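Side-chain contacts in fructose 1-phosphate kinase (Staphylococcus aureus, PDB 2JG5), which probably transfers a phosphate from ATP to fructose 1-phosphate, as a sugar kinase of the pfkB family, and may also act on tagatose 6-phosphate: residues N41-L46 against S74-N79; F189-N194 against I200-L205; I230-V235 against K267-A272; A234-G239 against C275-A280. One frame throughout, in Å; residues are numbered along the deposited sequence.

From the N terminus, contact 1 comes first, closing a loop of 27 residues that carries the chain from helix 38-48 through helix 61-73 to the start of strand 77-82. Contact 2 is short-range and joins the turn after helix 182-188 to helix 196-208; it lies on the opposite side of the chain's centre from contact 1. Contacts 3 and 4 both tie strand 230-235 and its continuation to helix 265-280; they start from the same stretch, sharing Ala234 and Val235, and contact 4 closes about two turns farther along the helix. Neighbouring contacts also meet: Val45 of contact 1 packs on Cys275 of contact 4, and Arg204 of contact 2 lies beside Ile230 of contact 3.

Contact 1. Residues N41-L46 against S74-N79; sequences NVSRVL and SAIQSN
The guanidinium of Arg44 meets Ser74 at a slant, neither over a face nor at an edge, with NH1 4.4 Å from Ser74 OG. That spacing is too long for a hydrogen bond, and no polar bond links the two segments. Thr70 of helix 61-73 and Leu285 of a loop also touch the arginine side chain. What carries the contact is Ile76, whose two branches reach helix 38-48 at different points. Its CG2 lies anti to the backbone N (CG1 at chi1 -58°) and rests 4.0 Å from Ser43 CB. The longer branch runs out nearly extended, chi2 161°, and lays CD1 against the helix backbone, 3.7 Å from Ser43 O and 4.0 Å from Arg44 CA. The methyl therefore packs chiefly on main-chain atoms, with Arg44 CG 4.5 Å from the same CD1. This is the helix that begins within the Gly-Gly-Lys-Gly sequence of pfkB kinases, set against the parallel sheet of the ribokinase fold. Ile76 stands where the crossover from strand 58-59 through helix 61-73 enters strand 77-82. Just before it, Ala75 takes a positive phi (65°) in a Schellman motif that ends helix 61-73 and turns the chain. Ser43 OG is held by hydrogen bonds to Thr4 OG1 and Ser53 OG, which satisfy this buried hydroxyl within the fold. On another side of the helix, Val42, Val45 and Leu46 pack on helix 247-260, while Asn41 ND2 bonds to Asp249 OD2.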
loop_
_atom_site.group_PDB
_atom_site.type_symbol
_atom_site.label_atom_id
_atom_site.label_comp_id
_atom_site.label_asym_id
_atom_site.label_seq_id
_atom_site.Cartn_x
_atom_site.Cartn_y
_atom_site.Cartn_z
ATOM N N ASN A 41 17.767 1.744 -6.553
ATOM C CA ASN A 41 18.261 3.111 -6.589
ATOM C C ASN A 41 19.546 3.204 -7.424
ATOM O O ASN A 41 19.715 4.133 -8.215
ATOM C CB ASN A 41 18.471 3.648 -5.167
ATOM C CG ASN A 41 17.172 4.156 -4.515
ATOM O OD1 ASN A 41 16.073 4.069 -5.086
ATOM N ND2 ASN A 41 17.305 4.709 -3.313
ATOM N N VAL A 42 20.439 2.228 -7.259
ATOM C CA VAL A 42 21.643 2.176 -8.081
ATOM C C VAL A 42 21.241 2.140 -9.569
ATOM O O VAL A 42 21.755 2.918 -10.372
ATOM C CB VAL A 42 22.594 0.973 -7.715
ATOM C CG1 VAL A 42 23.889 1.057 -8.499
ATOM C CG2 VAL A 42 22.921 0.956 -6.245
ATOM N N SER A 43 20.306 1.257 -9.923
ATOM C CA SER A 43 19.820 1.185 -11.308
ATOM C C SER A 43 19.251 2.536 -11.765
ATOM O O SER A 43 19.459 2.941 -12.916
ATOM C CB SER A 43 18.780 0.078 -11.487
ATOM O OG SER A 43 19.399 -1.193 -11.465
ATOM N N ARG A 44 18.557 3.219 -10.851
ATOM C CA ARG A 44 17.950 4.518 -11.146
ATOM C C ARG A 44 19.016 5.574 -11.447
ATOM O O ARG A 44 18.878 6.346 -12.405
ATOM C CB ARG A 44 17.050 4.993 -10.007
ATOM C CG ARG A 44 15.680 4.331 -9.910
ATOM C CD ARG A 44 14.696 5.342 -9.354
ATOM N NE ARG A 44 13.389 4.796 -8.987
ATOM C CZ ARG A 44 12.241 5.091 -9.607
ATOM N NH1 ARG A 44 12.237 5.929 -10.644
ATOM N NH2 ARG A 44 11.091 4.557 -9.193
ATOM N N VAL A 45 20.079 5.601 -10.647
ATOM C CA VAL A 45 21.164 6.555 -10.882
ATOM C C VAL A 45 21.998 6.171 -12.111
ATOM O O VAL A 45 22.358 7.037 -12.908
ATOM C CB VAL A 45 22.060 6.780 -9.637
ATOM C CG1 VAL A 45 23.087 7.880 -9.905
ATOM C CG2 VAL A 45 21.211 7.155 -8.433
ATOM N N LEU A 46 22.277 4.880 -12.280
ATOM C CA LEU A 46 22.991 4.436 -13.476
ATOM C C LEU A 46 22.214 4.913 -14.693
ATOM O O LEU A 46 22.808 5.426 -15.638
ATOM C CB LEU A 46 23.191 2.915 -13.514
ATOM C CG LEU A 46 24.233 2.241 -12.608
ATOM C CD1 LEU A 46 24.083 0.722 -12.651
ATOM C CD2 LEU A 46 25.685 2.649 -12.943
ATOM N N SER A 74 10.571 3.614 -16.764
ATOM C CA SER A 74 11.831 4.340 -16.658
ATOM C C SER A 74 12.901 3.824 -17.644
ATOM O O SER A 74 14.026 4.341 -17.677
ATOM C CB SER A 74 12.347 4.249 -15.222
ATOM O OG SER A 74 13.128 5.379 -14.896
ATOM N N ALA A 75 12.539 2.821 -18.447
ATOM C CA ALA A 75 13.456 2.163 -19.386
ATOM C C ALA A 75 14.596 1.427 -18.668
ATOM O O ALA A 75 15.733 1.379 -19.153
ATOM C CB ALA A 75 14.002 3.157 -20.427
ATOM N N ILE A 76 14.282 0.866 -17.503
ATOM C CA ILE A 76 15.214 -0.004 -16.798
ATOM C C ILE A 76 14.689 -1.445 -16.833
ATOM O O ILE A 76 13.531 -1.707 -16.493
ATOM C CB ILE A 76 15.496 0.480 -15.353
ATOM C CG1 ILE A 76 16.049 1.907 -15.373
ATOM C CG2 ILE A 76 16.486 -0.449 -14.662
ATOM C CD1 ILE A 76 15.959 2.655 -14.066
ATOM N N GLN A 77 15.541 -2.365 -17.271
ATOM C CA GLN A 77 15.181 -3.777 -17.354
ATOM C C GLN A 77 15.220 -4.411 -15.973
ATOM O O GLN A 77 15.917 -3.922 -15.073
ATOM C CB GLN A 77 16.123 -4.532 -18.305
ATOM C CG GLN A 77 16.139 -4.007 -19.727
ATOM C CD GLN A 77 17.240 -4.643 -20.566
ATOM O OE1 GLN A 77 18.241 -3.997 -20.910
ATOM N NE2 GLN A 77 17.060 -5.920 -20.897
ATOM N N SER A 78 14.456 -5.489 -15.810
ATOM C CA SER A 78 14.433 -6.256 -14.580
ATOM C C SER A 78 14.169 -7.732 -14.863
ATOM O O SER A 78 13.539 -8.098 -15.858
ATOM C CB SER A 78 13.401 -5.697 -13.592
ATOM O OG SER A 78 12.069 -5.994 -13.995
ATOM N N ASN A 79 14.669 -8.584 -13.981
ATOM C CA ASN A 79 14.486 -10.010 -14.140
ATOM C C ASN A 79 14.373 -10.584 -12.743
ATOM O O ASN A 79 15.165 -11.432 -12.325
ATOM C CB ASN A 79 15.642 -10.605 -14.948
ATOM C CG ASN A 79 15.295 -11.936 -15.603
ATOM O OD1 ASN A 79 14.154 -12.402 -15.569
ATOM N ND2 ASN A 79 16.298 -12.559 -16.208
#

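Contact 2. Residues F189-N194 against I200-L205; sequences FNTTVN and IKYGRL
Phe189 leaves its backbone with CB 3.9 Å from Tyr202 CD1, and CG lies just as near that same ring carbon. Farther out, CD1 passes Tyr202 CB, 3.8 Å away, so the tyrosine's methylene sits off-centre over the phenylalanine ring as a CH-pi contact. At the far end CE1 and CZ both come to 3.3 Å from Tyr202 O, where the ring reaches the helix main chain, and CE2 leans on Leu205 CB at 3.8 Å. The two aromatic rings are turned 36° against each other, centroids 5.4 Å apart, an oblique pair rather than a regular stack. Tyr202, in turn, is sandwiched: Thr191 CG2 sits over one face, 3.8 Å from the ring centroid, and Lys201 CD over the opposite face. With Thr191 OG1 anti to the backbone N (chi1 177°), the hydroxyl extends toward the phenol and gives Tyr202 OH a weak hydrogen bond of 3.5 Å; Lys201 NZ donates a second weak one. Val193 CG2 adds packing beside Tyr202 CD2, at 4.0 Å. The segment is shaped by a Schellman motif in which Asn190, with positive phi, is the C-prime residue ending helix 182-188 and Thr191 N bonds back to Glu186 O. Helices 182-188 and 196-208 are consecutive, and the Schellman-capped loop between them folds back near the surface to pack on the second.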
loop_
_atom_site.group_PDB
_atom_site.type_symbol
_atom_site.label_atom_id
_atom_site.label_comp_id
_atom_site.label_asym_id
_atom_site.label_seq_id
_atom_site.Cartn_x
_atom_site.Cartn_y
_atom_site.Cartn_z
ATOM N N PHE A 189 38.067 -2.590 12.785
ATOM C CA PHE A 189 39.438 -2.675 13.282
ATOM C C PHE A 189 39.582 -2.220 14.733
ATOM O O PHE A 189 40.700 -2.007 15.211
ATOM C CB PHE A 189 40.370 -1.867 12.378
ATOM C CG PHE A 189 40.460 -2.404 10.978
ATOM C CD1 PHE A 189 39.635 -1.897 9.967
ATOM C CD2 PHE A 189 41.361 -3.426 10.670
ATOM C CE1 PHE A 189 39.711 -2.398 8.662
ATOM C CE2 PHE A 189 41.450 -3.933 9.372
ATOM C CZ PHE A 189 40.618 -3.415 8.365
ATOM N N ASN A 190 38.442 -2.101 15.419
ATOM C CA ASN A 190 38.340 -1.598 16.793
ATOM C C ASN A 190 39.347 -0.515 17.177
ATOM O O ASN A 190 40.195 -0.699 18.056
ATOM C CB ASN A 190 38.329 -2.734 17.809
ATOM C CG ASN A 190 37.390 -2.452 18.958
ATOM O OD1 ASN A 190 36.168 -2.383 18.767
ATOM N ND2 ASN A 190 37.945 -2.267 20.155
ATOM N N THR A 191 39.219 0.623 16.506
ATOM C CA THR A 191 40.143 1.736 16.641
ATOM C C THR A 191 39.423 3.027 16.278
ATOM O O THR A 191 38.340 2.989 15.703
ATOM C CB THR A 191 41.383 1.557 15.732
ATOM O OG1 THR A 191 42.224 2.706 15.843
ATOM C CG2 THR A 191 40.977 1.376 14.277
ATOM N N THR A 192 40.026 4.160 16.619
ATOM C CA THR A 192 39.473 5.466 16.283
ATOM C C THR A 192 40.117 5.993 14.995
ATOM O O THR A 192 41.337 6.151 14.927
ATOM C CB THR A 192 39.696 6.473 17.424
ATOM O OG1 THR A 192 41.089 6.792 17.513
ATOM C CG2 THR A 192 39.229 5.893 18.768
ATOM N N VAL A 193 39.294 6.260 13.984
ATOM C CA VAL A 193 39.761 6.812 12.700
ATOM C C VAL A 193 39.499 8.314 12.626
ATOM O O VAL A 193 38.354 8.726 12.456
ATOM C CB VAL A 193 39.063 6.138 11.502
ATOM C CG1 VAL A 193 39.600 6.688 10.190
ATOM C CG2 VAL A 193 39.243 4.628 11.552
ATOM N N ASN A 194 40.556 9.121 12.727
ATOM C CA ASN A 194 40.418 10.581 12.863
ATOM C C ASN A 194 41.106 11.414 11.772
ATOM O O ASN A 194 41.147 12.649 11.861
ATOM C CB ASN A 194 40.925 11.038 14.242
ATOM C CG ASN A 194 40.269 10.285 15.389
ATOM O OD1 ASN A 194 40.858 9.351 15.948
ATOM N ND2 ASN A 194 39.035 10.671 15.735
ATOM N N ILE A 200 43.198 5.768 4.880
ATOM C CA ILE A 200 44.041 5.035 3.926
ATOM C C ILE A 200 44.555 3.741 4.552
ATOM O O ILE A 200 44.528 2.701 3.921
ATOM C CB ILE A 200 45.286 5.851 3.441
ATOM C CG1 ILE A 200 44.916 7.247 2.962
ATOM C CG2 ILE A 200 46.021 5.113 2.324
ATOM C CD1 ILE A 200 46.082 8.207 3.019
ATOM N N LYS A 201 45.035 3.822 5.792
ATOM C CA LYS A 201 45.637 2.673 6.463
ATOM C C LYS A 201 44.659 1.491 6.553
ATOM O O LYS A 201 44.879 0.450 5.930
ATOM C CB LYS A 201 46.140 3.078 7.848
ATOM C CG LYS A 201 46.887 1.977 8.586
ATOM C CD LYS A 201 46.962 2.280 10.069
ATOM C CE LYS A 201 47.794 1.245 10.799
ATOM N NZ LYS A 201 47.741 1.508 12.249
ATOM N N TYR A 202 43.572 1.678 7.301
ATOM C CA TYR A 202 42.597 0.616 7.566
ATOM C C TYR A 202 41.811 0.191 6.328
ATOM O O TYR A 202 41.341 -0.944 6.246
ATOM C CB TYR A 202 41.668 1.018 8.724
ATOM C CG TYR A 202 42.439 1.274 9.998
ATOM C CD1 TYR A 202 43.112 0.242 10.633
ATOM C CD2 TYR A 202 42.534 2.552 10.543
ATOM C CE1 TYR A 202 43.840 0.462 11.783
ATOM C CE2 TYR A 202 43.270 2.788 11.702
ATOM C CZ TYR A 202 43.920 1.730 12.314
ATOM O OH TYR A 202 44.648 1.918 13.466
ATOM N N GLY A 203 41.694 1.098 5.365
ATOM C CA GLY A 203 41.086 0.796 4.078
ATOM C C GLY A 203 41.940 -0.117 3.218
ATOM O O GLY A 203 41.416 -1.003 2.539
ATOM N N ARG A 204 43.255 0.098 3.238
ATOM C CA ARG A 204 44.186 -0.754 2.501
ATOM C C ARG A 204 44.381 -2.117 3.168
ATOM O O ARG A 204 44.758 -3.090 2.509
ATOM C CB ARG A 204 45.534 -0.052 2.298
ATOM C CG ARG A 204 46.400 -0.697 1.211
ATOM C CD ARG A 204 47.499 0.235 0.746
ATOM N NE ARG A 204 46.986 1.278 -0.139
ATOM C CZ ARG A 204 47.509 2.496 -0.252
ATOM N NH1 ARG A 204 46.958 3.367 -1.087
ATOM N NH2 ARG A 204 48.566 2.854 0.483
ATOM N N LEU A 205 44.124 -2.192 4.472
ATOM C CA LEU A 205 44.134 -3.479 5.166
ATOM C C LEU A 205 42.963 -4.333 4.674
ATOM O O LEU A 205 43.057 -5.548 4.594
ATOM C CB LEU A 205 44.092 -3.284 6.684
ATOM C CG LEU A 205 45.306 -2.599 7.334
ATOM C CD1 LEU A 205 45.003 -2.231 8.769
ATOM C CD2 LEU A 205 46.572 -3.448 7.263
#

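Contact 3. Residues I230-V235 against K267-A272; sequences ISIKAV and KAFQQA
An alpha/beta layer is formed here, where helix 265-280 packs on the four-stranded antiparallel sheet that contains strand 230-235. The axes of segments 230-235 and 267-272 approach to 8.9 Å and run in roughly the same direction, crossing at -33°. Within 267-272, Phe269 alone reaches the strand. With its CG anti to the backbone N, chi1 -178°, the ring projects from the helix to the strand and wedges between Ile232 and Ala234, alternate residues that face the same way. Ala234 CB approaches obliquely and closely, 3.4 Å from Phe269 CE2, while Ile232 CG2 lies 3.8 Å from CD2, the two side chains lying alongside and pointing opposite ways. Between them the ring reaches the strand backbone: CE2 is 3.6 Å from Ile232 O, and Lys233 C stands at the ring edge, near its plane. Lys233 itself directs its CB away from the helix. The interface is apolar and has no hydrogen bond across it. Around this buried wedge, Phe269 also touches Met255 of helix 247-260 and Ala223 of strand 223-226, while Ile232 packs on Tyr225 of that strand and on Ile300 of the partner strand 299-303.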
loop_
_atom_site.group_PDB
_atom_site.type_symbol
_atom_site.label_atom_id
_atom_site.label_comp_id
_atom_site.label_asym_id
_atom_site.label_seq_id
_atom_site.Cartn_x
_atom_site.Cartn_y
_atom_site.Cartn_z
ATOM N N ILE A 230 47.156 3.149 -5.014
ATOM C CA ILE A 230 46.829 4.565 -4.812
ATOM C C ILE A 230 45.691 4.774 -3.793
ATOM O O ILE A 230 44.866 3.897 -3.585
ATOM C CB ILE A 230 46.460 5.246 -6.172
ATOM C CG1 ILE A 230 46.647 6.765 -6.107
ATOM C CG2 ILE A 230 45.039 4.866 -6.616
ATOM C CD1 ILE A 230 46.558 7.478 -7.452
ATOM N N SER A 231 45.666 5.939 -3.153
ATOM C CA SER A 231 44.466 6.392 -2.454
ATOM C C SER A 231 44.083 7.798 -2.896
ATOM O O SER A 231 44.943 8.628 -3.148
ATOM C CB SER A 231 44.618 6.301 -0.936
ATOM O OG SER A 231 45.694 7.089 -0.489
ATOM N N ILE A 232 42.790 8.061 -3.008
ATOM C CA ILE A 232 42.321 9.339 -3.542
ATOM C C ILE A 232 41.364 10.025 -2.571
ATOM O O ILE A 232 40.533 9.374 -1.910
ATOM C CB ILE A 232 41.650 9.172 -4.941
ATOM C CG1 ILE A 232 42.629 8.531 -5.931
ATOM C CG2 ILE A 232 41.166 10.534 -5.500
ATOM C CD1 ILE A 232 41.978 7.612 -6.925
ATOM N N LYS A 233 41.496 11.342 -2.478
ATOM C CA LYS A 233 40.597 12.128 -1.646
ATOM C C LYS A 233 39.643 12.938 -2.504
ATOM O O LYS A 233 40.067 13.736 -3.348
ATOM C CB LYS A 233 41.376 13.029 -0.684
ATOM C CG LYS A 233 40.504 13.869 0.246
ATOM C CD LYS A 233 39.686 13.013 1.205
ATOM C CE LYS A 233 38.627 13.824 1.928
ATOM N NZ LYS A 233 39.199 14.647 3.040
ATOM N N ALA A 234 38.352 12.709 -2.294
ATOM C CA ALA A 234 37.316 13.535 -2.902
ATOM C C ALA A 234 36.737 14.476 -1.853
ATOM O O ALA A 234 36.495 14.081 -0.702
ATOM C CB ALA A 234 36.233 12.679 -3.501
ATOM N N VAL A 235 36.538 15.728 -2.245
ATOM C CA VAL A 235 35.930 16.712 -1.371
ATOM C C VAL A 235 34.757 17.353 -2.123
ATOM O O VAL A 235 34.939 17.963 -3.180
ATOM C CB VAL A 235 36.976 17.769 -0.912
ATOM C CG1 VAL A 235 36.304 19.055 -0.489
ATOM C CG2 VAL A 235 37.853 17.219 0.217
ATOM N N LYS A 267 38.386 9.979 -12.073
ATOM C CA LYS A 267 37.204 10.670 -12.565
ATOM C C LYS A 267 35.928 9.906 -12.251
ATOM O O LYS A 267 34.894 10.519 -11.967
ATOM C CB LYS A 267 37.331 10.957 -14.056
ATOM C CG LYS A 267 38.388 12.005 -14.370
ATOM C CD LYS A 267 37.835 13.397 -14.182
ATOM C CE LYS A 267 38.932 14.434 -14.136
ATOM N NZ LYS A 267 38.385 15.734 -14.584
ATOM N N ALA A 268 36.010 8.575 -12.297
ATOM C CA ALA A 268 34.894 7.707 -11.900
ATOM C C ALA A 268 34.533 7.973 -10.447
ATOM O O ALA A 268 33.354 8.074 -10.099
ATOM C CB ALA A 268 35.247 6.254 -12.101
ATOM N N PHE A 269 35.565 8.108 -9.613
ATOM C CA PHE A 269 35.412 8.399 -8.185
ATOM C C PHE A 269 34.805 9.786 -7.984
ATOM O O PHE A 269 33.857 9.942 -7.208
ATOM C CB PHE A 269 36.757 8.255 -7.464
ATOM C CG PHE A 269 36.693 8.484 -5.966
ATOM C CD1 PHE A 269 35.768 7.802 -5.167
ATOM C CD2 PHE A 269 37.594 9.352 -5.351
ATOM C CE1 PHE A 269 35.727 8.008 -3.782
ATOM C CE2 PHE A 269 37.569 9.549 -3.967
ATOM C CZ PHE A 269 36.632 8.885 -3.186
ATOM N N GLN A 270 35.345 10.778 -8.696
ATOM C CA GLN A 270 34.755 12.119 -8.757
ATOM C C GLN A 270 33.259 12.087 -9.111
ATOM O O GLN A 270 32.446 12.738 -8.443
ATOM C CB GLN A 270 35.498 12.977 -9.783
ATOM C CG GLN A 270 35.212 14.453 -9.663
ATOM C CD GLN A 270 35.674 15.239 -10.870
ATOM O OE1 GLN A 270 35.602 14.762 -12.008
ATOM N NE2 GLN A 270 36.134 16.450 -10.634
ATOM N N GLN A 271 32.913 11.339 -10.162
ATOM C CA GLN A 271 31.519 11.125 -10.563
ATOM C C GLN A 271 30.711 10.497 -9.419
ATOM O O GLN A 271 29.587 10.910 -9.145
ATOM C CB GLN A 271 31.453 10.242 -11.818
ATOM C CG GLN A 271 30.056 9.812 -12.236
ATOM C CD GLN A 271 29.920 9.689 -13.730
ATOM O OE1 GLN A 271 29.713 10.683 -14.426
ATOM N NE2 GLN A 271 30.030 8.462 -14.244
ATOM N N ALA A 272 31.319 9.520 -8.747
ATOM C CA ALA A 272 30.728 8.823 -7.616
ATOM C C ALA A 272 30.333 9.782 -6.491
ATOM O O ALA A 272 29.191 9.748 -6.016
ATOM C CB ALA A 272 31.679 7.756 -7.115
#

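Contact 4. Residues A234-G239 against C275-A280; sequences AVNPQG and CGTATA
Thr277 OG1, hydrogen-bonded to Val273 O one turn back in its own helix, also lies 3.1 Å from Asn236 CB, a close van der Waals approach. The contact lies where strand 230-235 runs out of the antiparallel sheet of the ribokinase-fold kinase and its continuation passes over the last turns of helix 265-280. The threonine's bond back to the helix carbonyl satisfies its buried hydroxyl, and no hydrogen bond crosses to Asn236. CG of Asn236 falls between its backbone N and carbonyl carbon, chi1 50°, which turns the amide along the loop. There ND2 makes a weak but nearly straight hydrogen bond to Pro237 O, 3.4 Å long with an angle of 169° at the hydrogen, which may restrain the amide's rotation. Thr277 CG2, anti to its own backbone N, adds an apolar touch to Asn236 CB at 3.9 Å. The same threonine packs on Ile294 of helix 288-295, while Asn236 leans on Val273. Pro237, which also touches Gln297, completes the contact only loosely: its O lies 4.2 Å from Thr277 CG2, and its ring carbon CG is 4.5 Å from that same methyl.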
loop_
_atom_site.group_PDB
_atom_site.type_symbol
_atom_site.label_atom_id
_atom_site.label_comp_id
_atom_site.label_asym_id
_atom_site.label_seq_id
_atom_site.Cartn_x
_atom_site.Cartn_y
_atom_site.Cartn_z
ATOM N N ALA A 234 38.352 12.709 -2.294
ATOM C CA ALA A 234 37.316 13.535 -2.902
ATOM C C ALA A 234 36.737 14.476 -1.853
ATOM O O ALA A 234 36.495 14.081 -0.702
ATOM C CB ALA A 234 36.233 12.679 -3.501
ATOM N N VAL A 235 36.538 15.728 -2.245
ATOM C CA VAL A 235 35.930 16.712 -1.371
ATOM C C VAL A 235 34.757 17.353 -2.123
ATOM O O VAL A 235 34.939 17.963 -3.180
ATOM C CB VAL A 235 36.976 17.769 -0.912
ATOM C CG1 VAL A 235 36.304 19.055 -0.489
ATOM C CG2 VAL A 235 37.853 17.219 0.217
ATOM N N ASN A 236 33.551 17.197 -1.587
ATOM C CA ASN A 236 32.365 17.745 -2.238
ATOM C C ASN A 236 32.029 19.162 -1.771
ATOM O O ASN A 236 32.404 19.552 -0.658
ATOM C CB ASN A 236 31.156 16.795 -2.092
ATOM C CG ASN A 236 30.912 16.338 -0.658
ATOM O OD1 ASN A 236 31.181 15.190 -0.315
ATOM N ND2 ASN A 236 30.383 17.223 0.174
ATOM N N PRO A 237 31.321 19.942 -2.619
ATOM C CA PRO A 237 30.908 21.281 -2.197
ATOM C C PRO A 237 29.991 21.223 -0.979
ATOM O O PRO A 237 29.229 20.268 -0.816
ATOM C CB PRO A 237 30.140 21.817 -3.415
ATOM C CG PRO A 237 29.733 20.607 -4.172
ATOM C CD PRO A 237 30.853 19.636 -3.982
ATOM N N GLN A 238 30.093 22.216 -0.109
ATOM C CA GLN A 238 29.173 22.314 1.009
ATOM C C GLN A 238 27.815 22.815 0.509
ATOM O O GLN A 238 27.715 23.394 -0.578
ATOM C CB GLN A 238 29.739 23.227 2.106
ATOM C CG GLN A 238 30.334 22.475 3.309
ATOM C CD GLN A 238 31.757 21.958 3.084
ATOM O OE1 GLN A 238 32.082 21.382 2.034
ATOM N NE2 GLN A 238 32.611 22.151 4.088
ATOM N N GLY A 239 26.774 22.564 1.296
ATOM C CA GLY A 239 25.434 23.019 0.962
ATOM C C GLY A 239 24.425 22.441 1.921
ATOM O O GLY A 239 24.757 21.563 2.724
ATOM N N CYS A 275 27.554 12.301 -7.531
ATOM C CA CYS A 275 26.253 11.632 -7.451
ATOM C C CYS A 275 25.643 11.600 -6.052
ATOM O O CYS A 275 24.478 11.970 -5.868
ATOM C CB CYS A 275 26.354 10.213 -8.000
ATOM S SG CYS A 275 26.666 10.182 -9.743
ATOM N N GLY A 276 26.439 11.158 -5.076
ATOM C CA GLY A 276 26.012 11.078 -3.688
ATOM C C GLY A 276 25.728 12.439 -3.083
ATOM O O GLY A 276 24.838 12.581 -2.245
ATOM N N THR A 277 26.492 13.437 -3.514
ATOM C CA THR A 277 26.287 14.805 -3.074
ATOM C C THR A 277 25.007 15.364 -3.673
ATOM O O THR A 277 24.146 15.854 -2.944
ATOM C CB THR A 277 27.476 15.699 -3.439
ATOM O OG1 THR A 277 28.672 15.114 -2.914
ATOM C CG2 THR A 277 27.301 17.110 -2.851
ATOM N N ALA A 278 24.887 15.271 -4.997
ATOM C CA ALA A 278 23.724 15.784 -5.721
ATOM C C ALA A 278 22.379 15.217 -5.213
ATOM O O ALA A 278 21.401 15.959 -5.078
ATOM C CB ALA A 278 23.893 15.553 -7.210
ATOM N N THR A 279 22.354 13.920 -4.916
ATOM C CA THR A 279 21.219 13.250 -4.266
ATOM C C THR A 279 20.915 13.868 -2.910
ATOM O O THR A 279 19.773 14.264 -2.648
ATOM C CB THR A 279 21.483 11.727 -4.095
ATOM O OG1 THR A 279 21.560 11.123 -5.382
ATOM C CG2 THR A 279 20.368 11.050 -3.306
ATOM N N ALA A 280 21.946 13.963 -2.068
ATOM C CA ALA A 280 21.846 14.607 -0.750
ATOM C C ALA A 280 21.185 15.988 -0.810
ATOM O O ALA A 280 20.414 16.348 0.083
ATOM C CB ALA A 280 23.217 14.694 -0.092
#